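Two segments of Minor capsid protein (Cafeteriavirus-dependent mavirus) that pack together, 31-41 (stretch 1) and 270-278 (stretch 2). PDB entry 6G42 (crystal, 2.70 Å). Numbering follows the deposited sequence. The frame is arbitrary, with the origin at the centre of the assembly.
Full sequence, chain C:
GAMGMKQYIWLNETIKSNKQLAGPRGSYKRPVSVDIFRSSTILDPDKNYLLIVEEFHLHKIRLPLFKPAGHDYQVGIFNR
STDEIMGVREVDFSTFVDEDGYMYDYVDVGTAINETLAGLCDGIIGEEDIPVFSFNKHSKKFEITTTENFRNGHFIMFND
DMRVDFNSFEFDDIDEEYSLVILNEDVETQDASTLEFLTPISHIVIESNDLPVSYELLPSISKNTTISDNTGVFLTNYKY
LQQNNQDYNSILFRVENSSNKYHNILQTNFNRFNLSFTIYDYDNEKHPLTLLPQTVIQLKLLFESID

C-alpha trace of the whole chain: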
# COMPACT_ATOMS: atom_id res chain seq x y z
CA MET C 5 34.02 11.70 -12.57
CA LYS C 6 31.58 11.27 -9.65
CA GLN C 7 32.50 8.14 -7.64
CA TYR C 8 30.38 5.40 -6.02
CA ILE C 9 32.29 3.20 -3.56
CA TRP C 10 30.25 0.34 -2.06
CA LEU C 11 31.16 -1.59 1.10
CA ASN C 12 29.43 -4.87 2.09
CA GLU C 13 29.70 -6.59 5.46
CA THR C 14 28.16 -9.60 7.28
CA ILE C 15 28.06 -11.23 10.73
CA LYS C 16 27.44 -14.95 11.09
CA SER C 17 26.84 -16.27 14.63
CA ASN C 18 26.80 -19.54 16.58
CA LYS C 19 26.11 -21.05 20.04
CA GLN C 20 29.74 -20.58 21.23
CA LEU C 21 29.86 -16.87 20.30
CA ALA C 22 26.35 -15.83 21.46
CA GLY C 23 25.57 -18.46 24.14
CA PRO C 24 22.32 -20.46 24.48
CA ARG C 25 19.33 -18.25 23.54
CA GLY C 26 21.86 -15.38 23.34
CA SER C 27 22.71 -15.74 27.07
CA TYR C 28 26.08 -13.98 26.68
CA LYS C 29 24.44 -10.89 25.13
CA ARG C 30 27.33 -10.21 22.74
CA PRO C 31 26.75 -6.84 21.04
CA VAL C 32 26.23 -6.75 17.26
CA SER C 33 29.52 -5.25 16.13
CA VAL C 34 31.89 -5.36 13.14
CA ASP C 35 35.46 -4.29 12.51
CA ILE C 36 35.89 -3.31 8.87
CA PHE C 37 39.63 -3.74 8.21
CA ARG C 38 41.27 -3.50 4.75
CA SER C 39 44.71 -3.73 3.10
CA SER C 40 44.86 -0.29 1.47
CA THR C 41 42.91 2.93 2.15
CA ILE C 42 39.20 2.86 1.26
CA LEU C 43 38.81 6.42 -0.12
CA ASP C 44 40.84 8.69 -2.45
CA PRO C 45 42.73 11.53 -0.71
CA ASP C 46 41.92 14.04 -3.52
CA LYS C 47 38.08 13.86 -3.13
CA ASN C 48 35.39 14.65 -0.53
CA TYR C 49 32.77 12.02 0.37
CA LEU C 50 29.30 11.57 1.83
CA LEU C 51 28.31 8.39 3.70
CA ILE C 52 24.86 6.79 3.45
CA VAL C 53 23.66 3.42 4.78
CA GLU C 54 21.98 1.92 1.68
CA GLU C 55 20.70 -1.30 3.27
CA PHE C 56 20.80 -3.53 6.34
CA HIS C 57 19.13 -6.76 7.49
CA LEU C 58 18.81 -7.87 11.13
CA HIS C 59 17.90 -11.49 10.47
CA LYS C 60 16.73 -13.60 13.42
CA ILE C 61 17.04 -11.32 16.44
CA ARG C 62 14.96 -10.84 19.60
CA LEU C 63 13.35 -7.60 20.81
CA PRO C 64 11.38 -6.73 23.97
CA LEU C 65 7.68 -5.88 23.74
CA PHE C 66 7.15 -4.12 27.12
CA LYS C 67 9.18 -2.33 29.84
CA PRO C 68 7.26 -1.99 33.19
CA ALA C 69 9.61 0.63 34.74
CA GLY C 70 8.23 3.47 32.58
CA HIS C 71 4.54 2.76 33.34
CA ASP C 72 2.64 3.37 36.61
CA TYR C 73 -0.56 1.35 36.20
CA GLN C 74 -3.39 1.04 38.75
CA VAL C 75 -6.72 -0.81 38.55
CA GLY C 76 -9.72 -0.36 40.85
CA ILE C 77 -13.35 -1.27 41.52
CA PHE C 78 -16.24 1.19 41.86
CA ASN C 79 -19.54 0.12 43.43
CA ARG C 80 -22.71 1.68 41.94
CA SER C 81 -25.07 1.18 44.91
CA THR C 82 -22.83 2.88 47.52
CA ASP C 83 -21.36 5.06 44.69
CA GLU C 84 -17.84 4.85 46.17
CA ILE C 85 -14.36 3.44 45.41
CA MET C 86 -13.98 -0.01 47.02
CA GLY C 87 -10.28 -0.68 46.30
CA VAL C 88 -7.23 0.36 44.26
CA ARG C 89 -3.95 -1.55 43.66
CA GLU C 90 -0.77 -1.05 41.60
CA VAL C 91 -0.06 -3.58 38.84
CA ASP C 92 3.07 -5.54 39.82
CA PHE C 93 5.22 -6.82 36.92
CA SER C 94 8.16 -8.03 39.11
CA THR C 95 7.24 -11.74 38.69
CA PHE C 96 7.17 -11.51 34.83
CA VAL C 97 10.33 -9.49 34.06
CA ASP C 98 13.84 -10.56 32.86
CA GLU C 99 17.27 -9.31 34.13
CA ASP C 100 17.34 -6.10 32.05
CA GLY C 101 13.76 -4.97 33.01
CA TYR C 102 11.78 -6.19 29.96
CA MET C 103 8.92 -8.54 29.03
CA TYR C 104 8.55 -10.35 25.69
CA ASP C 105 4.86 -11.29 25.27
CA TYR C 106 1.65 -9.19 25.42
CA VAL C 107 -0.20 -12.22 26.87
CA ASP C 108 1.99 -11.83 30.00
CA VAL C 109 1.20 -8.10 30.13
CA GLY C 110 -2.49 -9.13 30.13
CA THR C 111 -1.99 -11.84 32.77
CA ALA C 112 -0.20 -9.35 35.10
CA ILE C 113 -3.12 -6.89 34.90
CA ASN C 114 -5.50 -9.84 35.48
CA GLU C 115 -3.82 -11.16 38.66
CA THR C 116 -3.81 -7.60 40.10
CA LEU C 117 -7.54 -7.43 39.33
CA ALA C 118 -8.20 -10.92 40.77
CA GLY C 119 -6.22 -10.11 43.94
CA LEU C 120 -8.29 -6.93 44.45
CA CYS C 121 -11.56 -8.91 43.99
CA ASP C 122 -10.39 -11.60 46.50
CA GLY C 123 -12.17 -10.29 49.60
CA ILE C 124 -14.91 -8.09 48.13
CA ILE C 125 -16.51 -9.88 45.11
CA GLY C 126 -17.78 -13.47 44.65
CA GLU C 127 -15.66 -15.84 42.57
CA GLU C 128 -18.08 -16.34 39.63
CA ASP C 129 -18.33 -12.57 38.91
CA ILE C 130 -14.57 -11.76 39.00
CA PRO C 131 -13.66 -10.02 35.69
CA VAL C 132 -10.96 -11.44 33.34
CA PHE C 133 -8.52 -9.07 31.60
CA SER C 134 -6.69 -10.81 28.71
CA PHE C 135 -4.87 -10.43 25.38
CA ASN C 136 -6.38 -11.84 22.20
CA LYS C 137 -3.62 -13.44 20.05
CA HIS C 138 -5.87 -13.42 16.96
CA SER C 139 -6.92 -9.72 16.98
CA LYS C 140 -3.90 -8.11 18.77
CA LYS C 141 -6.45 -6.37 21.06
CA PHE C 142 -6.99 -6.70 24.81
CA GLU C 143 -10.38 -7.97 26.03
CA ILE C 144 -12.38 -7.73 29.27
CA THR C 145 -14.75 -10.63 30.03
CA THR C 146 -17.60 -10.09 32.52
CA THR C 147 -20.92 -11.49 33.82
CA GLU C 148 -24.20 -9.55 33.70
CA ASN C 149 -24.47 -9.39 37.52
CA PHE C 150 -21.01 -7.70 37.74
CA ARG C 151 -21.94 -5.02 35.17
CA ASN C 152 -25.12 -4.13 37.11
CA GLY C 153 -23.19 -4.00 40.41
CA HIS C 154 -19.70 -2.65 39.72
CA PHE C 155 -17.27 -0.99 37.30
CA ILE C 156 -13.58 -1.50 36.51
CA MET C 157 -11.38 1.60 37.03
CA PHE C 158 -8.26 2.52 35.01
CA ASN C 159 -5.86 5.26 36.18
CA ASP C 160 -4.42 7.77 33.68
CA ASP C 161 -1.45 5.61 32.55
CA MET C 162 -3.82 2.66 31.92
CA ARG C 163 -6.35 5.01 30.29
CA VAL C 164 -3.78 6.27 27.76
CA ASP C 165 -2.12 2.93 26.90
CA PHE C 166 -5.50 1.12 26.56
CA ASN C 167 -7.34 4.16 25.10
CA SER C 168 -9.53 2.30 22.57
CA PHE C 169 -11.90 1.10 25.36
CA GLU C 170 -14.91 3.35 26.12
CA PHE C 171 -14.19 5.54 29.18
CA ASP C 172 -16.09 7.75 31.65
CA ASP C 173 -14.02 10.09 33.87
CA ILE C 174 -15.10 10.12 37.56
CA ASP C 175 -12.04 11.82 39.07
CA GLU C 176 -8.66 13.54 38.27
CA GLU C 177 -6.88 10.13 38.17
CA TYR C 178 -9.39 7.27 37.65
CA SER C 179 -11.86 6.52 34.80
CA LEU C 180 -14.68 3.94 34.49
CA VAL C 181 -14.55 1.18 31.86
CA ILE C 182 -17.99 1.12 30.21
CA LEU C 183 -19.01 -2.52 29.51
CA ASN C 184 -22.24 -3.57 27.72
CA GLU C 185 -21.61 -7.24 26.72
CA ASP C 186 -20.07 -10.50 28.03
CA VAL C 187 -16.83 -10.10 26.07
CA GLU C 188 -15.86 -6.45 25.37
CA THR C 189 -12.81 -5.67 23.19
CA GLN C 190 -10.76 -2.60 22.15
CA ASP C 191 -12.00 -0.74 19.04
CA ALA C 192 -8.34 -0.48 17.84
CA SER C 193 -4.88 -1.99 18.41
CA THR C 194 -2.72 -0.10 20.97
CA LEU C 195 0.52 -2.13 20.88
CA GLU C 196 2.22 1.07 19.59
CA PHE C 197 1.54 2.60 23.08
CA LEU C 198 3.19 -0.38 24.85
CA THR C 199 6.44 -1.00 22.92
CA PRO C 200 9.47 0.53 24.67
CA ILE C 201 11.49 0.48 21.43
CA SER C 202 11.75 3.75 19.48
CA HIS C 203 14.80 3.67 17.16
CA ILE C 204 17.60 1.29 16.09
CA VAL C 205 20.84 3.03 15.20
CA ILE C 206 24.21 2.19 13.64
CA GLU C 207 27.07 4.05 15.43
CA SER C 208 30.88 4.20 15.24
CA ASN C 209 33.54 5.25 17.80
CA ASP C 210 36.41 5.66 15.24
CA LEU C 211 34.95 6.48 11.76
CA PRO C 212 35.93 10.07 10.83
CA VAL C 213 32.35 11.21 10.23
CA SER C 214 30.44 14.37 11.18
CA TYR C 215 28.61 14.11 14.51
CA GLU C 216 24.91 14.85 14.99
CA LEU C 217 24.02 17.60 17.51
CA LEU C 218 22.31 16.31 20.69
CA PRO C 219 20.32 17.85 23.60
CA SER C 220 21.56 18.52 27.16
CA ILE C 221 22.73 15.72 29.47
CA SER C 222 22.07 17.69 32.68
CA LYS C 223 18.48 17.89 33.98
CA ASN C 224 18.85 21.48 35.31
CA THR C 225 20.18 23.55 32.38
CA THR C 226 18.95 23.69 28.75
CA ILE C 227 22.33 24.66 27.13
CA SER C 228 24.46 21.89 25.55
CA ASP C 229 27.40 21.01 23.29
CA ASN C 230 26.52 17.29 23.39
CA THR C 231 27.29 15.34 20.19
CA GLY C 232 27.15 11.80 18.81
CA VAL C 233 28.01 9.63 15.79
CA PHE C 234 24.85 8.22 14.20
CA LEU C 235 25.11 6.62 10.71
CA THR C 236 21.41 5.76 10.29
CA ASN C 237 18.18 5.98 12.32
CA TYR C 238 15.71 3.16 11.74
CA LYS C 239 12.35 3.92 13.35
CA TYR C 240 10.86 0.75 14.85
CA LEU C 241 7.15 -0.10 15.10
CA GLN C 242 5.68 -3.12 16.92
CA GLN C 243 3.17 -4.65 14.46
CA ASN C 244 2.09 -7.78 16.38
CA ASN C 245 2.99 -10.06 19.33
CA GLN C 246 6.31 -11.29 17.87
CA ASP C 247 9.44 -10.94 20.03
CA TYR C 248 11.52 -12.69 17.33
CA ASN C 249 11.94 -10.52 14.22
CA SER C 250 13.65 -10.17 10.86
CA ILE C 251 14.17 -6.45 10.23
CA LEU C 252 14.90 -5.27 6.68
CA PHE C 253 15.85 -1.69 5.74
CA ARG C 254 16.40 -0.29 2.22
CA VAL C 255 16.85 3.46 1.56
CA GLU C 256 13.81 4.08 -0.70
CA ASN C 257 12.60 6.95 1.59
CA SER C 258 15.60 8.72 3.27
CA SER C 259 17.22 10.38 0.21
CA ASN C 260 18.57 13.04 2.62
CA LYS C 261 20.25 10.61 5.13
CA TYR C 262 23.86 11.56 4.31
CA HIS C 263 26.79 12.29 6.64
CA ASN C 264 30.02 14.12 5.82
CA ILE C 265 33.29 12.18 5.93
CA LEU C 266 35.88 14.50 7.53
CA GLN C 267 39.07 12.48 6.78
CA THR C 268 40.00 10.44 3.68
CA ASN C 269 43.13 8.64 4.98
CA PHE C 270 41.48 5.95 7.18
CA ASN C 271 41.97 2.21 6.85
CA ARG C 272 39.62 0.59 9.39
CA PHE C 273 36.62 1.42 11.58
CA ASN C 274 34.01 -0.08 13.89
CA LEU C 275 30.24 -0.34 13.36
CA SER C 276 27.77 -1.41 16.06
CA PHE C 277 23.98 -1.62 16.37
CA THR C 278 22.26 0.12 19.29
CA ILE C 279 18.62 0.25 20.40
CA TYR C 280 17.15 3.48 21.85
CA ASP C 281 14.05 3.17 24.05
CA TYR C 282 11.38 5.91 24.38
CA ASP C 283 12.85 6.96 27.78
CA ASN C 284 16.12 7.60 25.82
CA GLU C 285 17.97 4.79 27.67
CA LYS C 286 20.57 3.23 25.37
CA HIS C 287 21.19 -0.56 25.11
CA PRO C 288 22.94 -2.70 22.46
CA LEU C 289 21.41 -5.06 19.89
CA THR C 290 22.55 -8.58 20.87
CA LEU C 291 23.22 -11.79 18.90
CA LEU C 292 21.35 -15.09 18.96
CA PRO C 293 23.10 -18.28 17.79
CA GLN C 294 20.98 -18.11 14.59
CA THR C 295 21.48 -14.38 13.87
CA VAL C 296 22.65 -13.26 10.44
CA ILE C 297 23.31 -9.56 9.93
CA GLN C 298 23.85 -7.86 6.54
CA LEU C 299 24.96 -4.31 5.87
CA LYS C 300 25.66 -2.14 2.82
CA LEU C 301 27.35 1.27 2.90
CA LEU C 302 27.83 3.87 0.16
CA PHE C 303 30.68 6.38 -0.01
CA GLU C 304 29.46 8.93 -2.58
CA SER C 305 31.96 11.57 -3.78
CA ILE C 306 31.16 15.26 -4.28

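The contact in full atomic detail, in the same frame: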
# COMPACT_ATOMS: atom_id res chain seq x y z
N PRO C 31 27.26 -7.88 21.92
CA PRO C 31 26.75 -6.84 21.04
C PRO C 31 27.00 -7.11 19.55
O PRO C 31 28.03 -7.71 19.19
CB PRO C 31 27.53 -5.59 21.48
CG PRO C 31 27.90 -5.86 22.89
CD PRO C 31 28.18 -7.33 22.93
N VAL C 32 26.06 -6.69 18.71
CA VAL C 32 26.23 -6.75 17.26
C VAL C 32 27.25 -5.68 16.89
O VAL C 32 26.99 -4.49 17.01
CB VAL C 32 24.90 -6.48 16.52
CG1 VAL C 32 25.13 -6.30 15.03
CG2 VAL C 32 23.93 -7.62 16.75
N SER C 33 28.42 -6.14 16.44
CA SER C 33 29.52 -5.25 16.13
C SER C 33 30.40 -5.83 15.02
O SER C 33 30.50 -7.04 14.88
CB SER C 33 30.35 -5.01 17.39
OG SER C 33 31.25 -3.95 17.20
N VAL C 34 31.00 -4.95 14.23
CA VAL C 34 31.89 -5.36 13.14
C VAL C 34 33.08 -4.43 13.03
O VAL C 34 32.92 -3.21 13.04
CB VAL C 34 31.21 -5.34 11.75
CG1 VAL C 34 32.04 -6.15 10.77
CG2 VAL C 34 29.81 -5.90 11.80
N ASP C 35 34.26 -5.03 12.88
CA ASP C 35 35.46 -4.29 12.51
C ASP C 35 35.69 -4.47 11.02
O ASP C 35 36.02 -5.56 10.55
CB ASP C 35 36.68 -4.81 13.29
CG ASP C 35 36.60 -4.50 14.78
OD1 ASP C 35 36.17 -3.39 15.16
OD2 ASP C 35 36.99 -5.39 15.57
N ILE C 36 35.48 -3.38 10.27
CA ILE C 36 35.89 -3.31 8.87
C ILE C 36 37.38 -3.00 8.87
O ILE C 36 37.79 -1.98 9.42
CB ILE C 36 35.13 -2.21 8.08
CG1 ILE C 36 33.67 -2.62 7.83
CG2 ILE C 36 35.82 -1.91 6.75
CD1 ILE C 36 32.73 -2.31 8.97
N PHE C 37 38.17 -3.88 8.25
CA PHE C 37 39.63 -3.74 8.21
C PHE C 37 40.11 -4.17 6.82
O PHE C 37 39.79 -5.27 6.37
CB PHE C 37 40.25 -4.59 9.33
CG PHE C 37 41.74 -4.42 9.54
CD1 PHE C 37 42.47 -3.32 9.06
CD2 PHE C 37 42.43 -5.38 10.29
CE1 PHE C 37 43.84 -3.21 9.29
CE2 PHE C 37 43.79 -5.26 10.53
CZ PHE C 37 44.50 -4.17 10.03
N ARG C 38 40.83 -3.28 6.14
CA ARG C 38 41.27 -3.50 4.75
C ARG C 38 42.77 -3.28 4.53
O ARG C 38 43.44 -2.67 5.35
CB ARG C 38 40.46 -2.61 3.81
CG ARG C 38 38.96 -2.84 3.91
CD ARG C 38 38.22 -2.37 2.67
NE ARG C 38 38.50 -3.21 1.51
CZ ARG C 38 37.97 -4.41 1.29
NH1 ARG C 38 37.11 -4.96 2.15
NH2 ARG C 38 38.30 -5.07 0.18
N SER C 39 43.28 -3.80 3.41
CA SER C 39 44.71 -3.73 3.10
C SER C 39 45.16 -2.30 2.85
O SER C 39 46.01 -1.77 3.57
CB SER C 39 45.06 -4.60 1.89
OG SER C 39 44.79 -5.96 2.15
N SER C 40 44.57 -1.68 1.83
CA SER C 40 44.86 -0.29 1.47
C SER C 40 43.70 0.62 1.90
O SER C 40 42.66 0.14 2.36
CB SER C 40 45.11 -0.17 -0.03
OG SER C 40 44.02 -0.68 -0.77
N THR C 41 43.91 1.93 1.77
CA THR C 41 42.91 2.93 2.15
C THR C 41 41.65 2.80 1.28
O THR C 41 41.74 2.49 0.10
CB THR C 41 43.46 4.36 2.06
OG1 THR C 41 44.08 4.56 0.78
CG2 THR C 41 44.47 4.63 3.17
N PHE C 270 41.73 7.10 6.29
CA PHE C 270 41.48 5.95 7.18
C PHE C 270 41.49 4.60 6.48
O PHE C 270 41.30 4.49 5.26
CB PHE C 270 40.18 6.12 8.01
CG PHE C 270 38.92 6.08 7.19
CD1 PHE C 270 38.36 7.26 6.70
CD2 PHE C 270 38.26 4.88 6.94
CE1 PHE C 270 37.20 7.24 5.96
CE2 PHE C 270 37.09 4.86 6.19
CZ PHE C 270 36.56 6.04 5.70
N ASN C 271 41.73 3.58 7.29
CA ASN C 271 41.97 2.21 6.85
C ASN C 271 40.98 1.19 7.45
O ASN C 271 40.64 0.18 6.81
CB ASN C 271 43.39 1.85 7.27
CG ASN C 271 43.92 0.61 6.60
OD1 ASN C 271 43.39 0.14 5.59
ND2 ASN C 271 45.00 0.08 7.16
N ARG C 272 40.54 1.45 8.68
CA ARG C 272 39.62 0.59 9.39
C ARG C 272 38.70 1.41 10.29
O ARG C 272 39.02 2.54 10.65
CB ARG C 272 40.41 -0.43 10.23
CG ARG C 272 41.28 0.18 11.32
CD ARG C 272 42.28 -0.83 11.88
NE ARG C 272 41.67 -1.78 12.81
CZ ARG C 272 42.34 -2.72 13.48
NH1 ARG C 272 43.66 -2.87 13.33
NH2 ARG C 272 41.68 -3.54 14.30
N PHE C 273 37.56 0.82 10.62
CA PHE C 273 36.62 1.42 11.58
C PHE C 273 35.66 0.38 12.13
O PHE C 273 35.56 -0.73 11.61
CB PHE C 273 35.84 2.58 10.94
CG PHE C 273 35.05 2.20 9.71
CD1 PHE C 273 35.66 2.20 8.46
CD2 PHE C 273 33.70 1.88 9.80
CE1 PHE C 273 34.94 1.86 7.32
CE2 PHE C 273 32.98 1.54 8.67
CZ PHE C 273 33.60 1.53 7.43
N ASN C 274 34.97 0.76 13.20
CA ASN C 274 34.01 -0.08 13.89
C ASN C 274 32.59 0.37 13.57
O ASN C 274 32.32 1.57 13.44
CB ASN C 274 34.24 -0.00 15.40
CG ASN C 274 33.40 -1.01 16.16
OD1 ASN C 274 32.37 -0.66 16.74
ND2 ASN C 274 33.84 -2.26 16.16
N LEU C 275 31.68 -0.60 13.43
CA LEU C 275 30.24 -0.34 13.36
C LEU C 275 29.58 -1.21 14.41
O LEU C 275 29.94 -2.38 14.57
CB LEU C 275 29.67 -0.69 11.99
CG LEU C 275 30.19 0.09 10.79
CD1 LEU C 275 29.70 -0.53 9.49
CD2 LEU C 275 29.76 1.54 10.86
N SER C 276 28.61 -0.64 15.13
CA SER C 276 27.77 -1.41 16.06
C SER C 276 26.33 -0.94 16.03
O SER C 276 26.06 0.23 15.76
CB SER C 276 28.33 -1.35 17.48
OG SER C 276 28.76 -0.05 17.81
N PHE C 277 25.42 -1.87 16.33
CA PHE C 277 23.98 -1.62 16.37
C PHE C 277 23.49 -1.39 17.80
O PHE C 277 23.81 -2.16 18.72
CB PHE C 277 23.22 -2.79 15.73
CG PHE C 277 23.30 -2.82 14.22
CD1 PHE C 277 24.46 -3.26 13.58
CD2 PHE C 277 22.23 -2.40 13.45
CE1 PHE C 277 24.54 -3.28 12.19
CE2 PHE C 277 22.30 -2.42 12.06
CZ PHE C 277 23.45 -2.86 11.43
N THR C 278 22.71 -0.33 17.98
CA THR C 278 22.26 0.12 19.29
C THR C 278 20.77 0.43 19.24
O THR C 278 20.29 1.03 18.27
CB THR C 278 22.99 1.40 19.71
OG1 THR C 278 24.39 1.27 19.47
CG2 THR C 278 22.77 1.68 21.18

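Two segments more than two hundred residues apart in the chain pair as neighbouring antiparallel β-strands, their axes 4.7 Å apart at closest approach and their directions 163° apart, burying 845 Å² between them. At Val32 the carbonyl O accepts a hydrogen bond from Phe277 N (3.1 Å), while the side chain points toward stretch 2 and sets CG1 3.4 Å from CD1 of the Phe277 ring, an apolar contact. Ser33 faces Ser276 in a non-hydrogen-bonded pair, where the backbones draw close (CA to CA 4.2 Å); its CA lies 3.3 Å from Leu275 O in a CA-H...O contact, and its OG makes a weak hydrogen bond to the same Leu275 O (3.3 Å). Val34 and Leu275 form a hydrogen-bonded pair, with Val34 N to Leu275 O at 2.8 Å and Leu275 N to Val34 O at 2.9 Å. Asp35 sits beside Asn274 on the face shared with Ser33; Asn274 ND2 donates to Asp35 OD1 (2.8 Å) and to Ser33 OG (3.3 Å), so one amide ties together two residues of the opposing strand. Ile36 repeats the two-bond pattern with Phe273, through Ile36 N to Phe273 O (3.0 Å) and Phe273 N to Ile36 O (3.1 Å). On the other face of the sheet, Ile36 CB lies over the Phe273 ring, 4.2 Å from its centroid, and Ile36 CD1 reaches Leu275 CD1 at 3.6 Å, building an apolar cluster. Phe37, back on the face of Asp35, carries the Arg272 guanidinium flat on its ring: Arg272 CZ stands 4.1 Å from the Phe37 ring centroid and nearly on the ring normal, a cation-π arrangement in which the charge meets the ring's π electrons. Beyond the strand the chain turns, and Thr41 CG2 approaches Phe270 O at 3.8 Å.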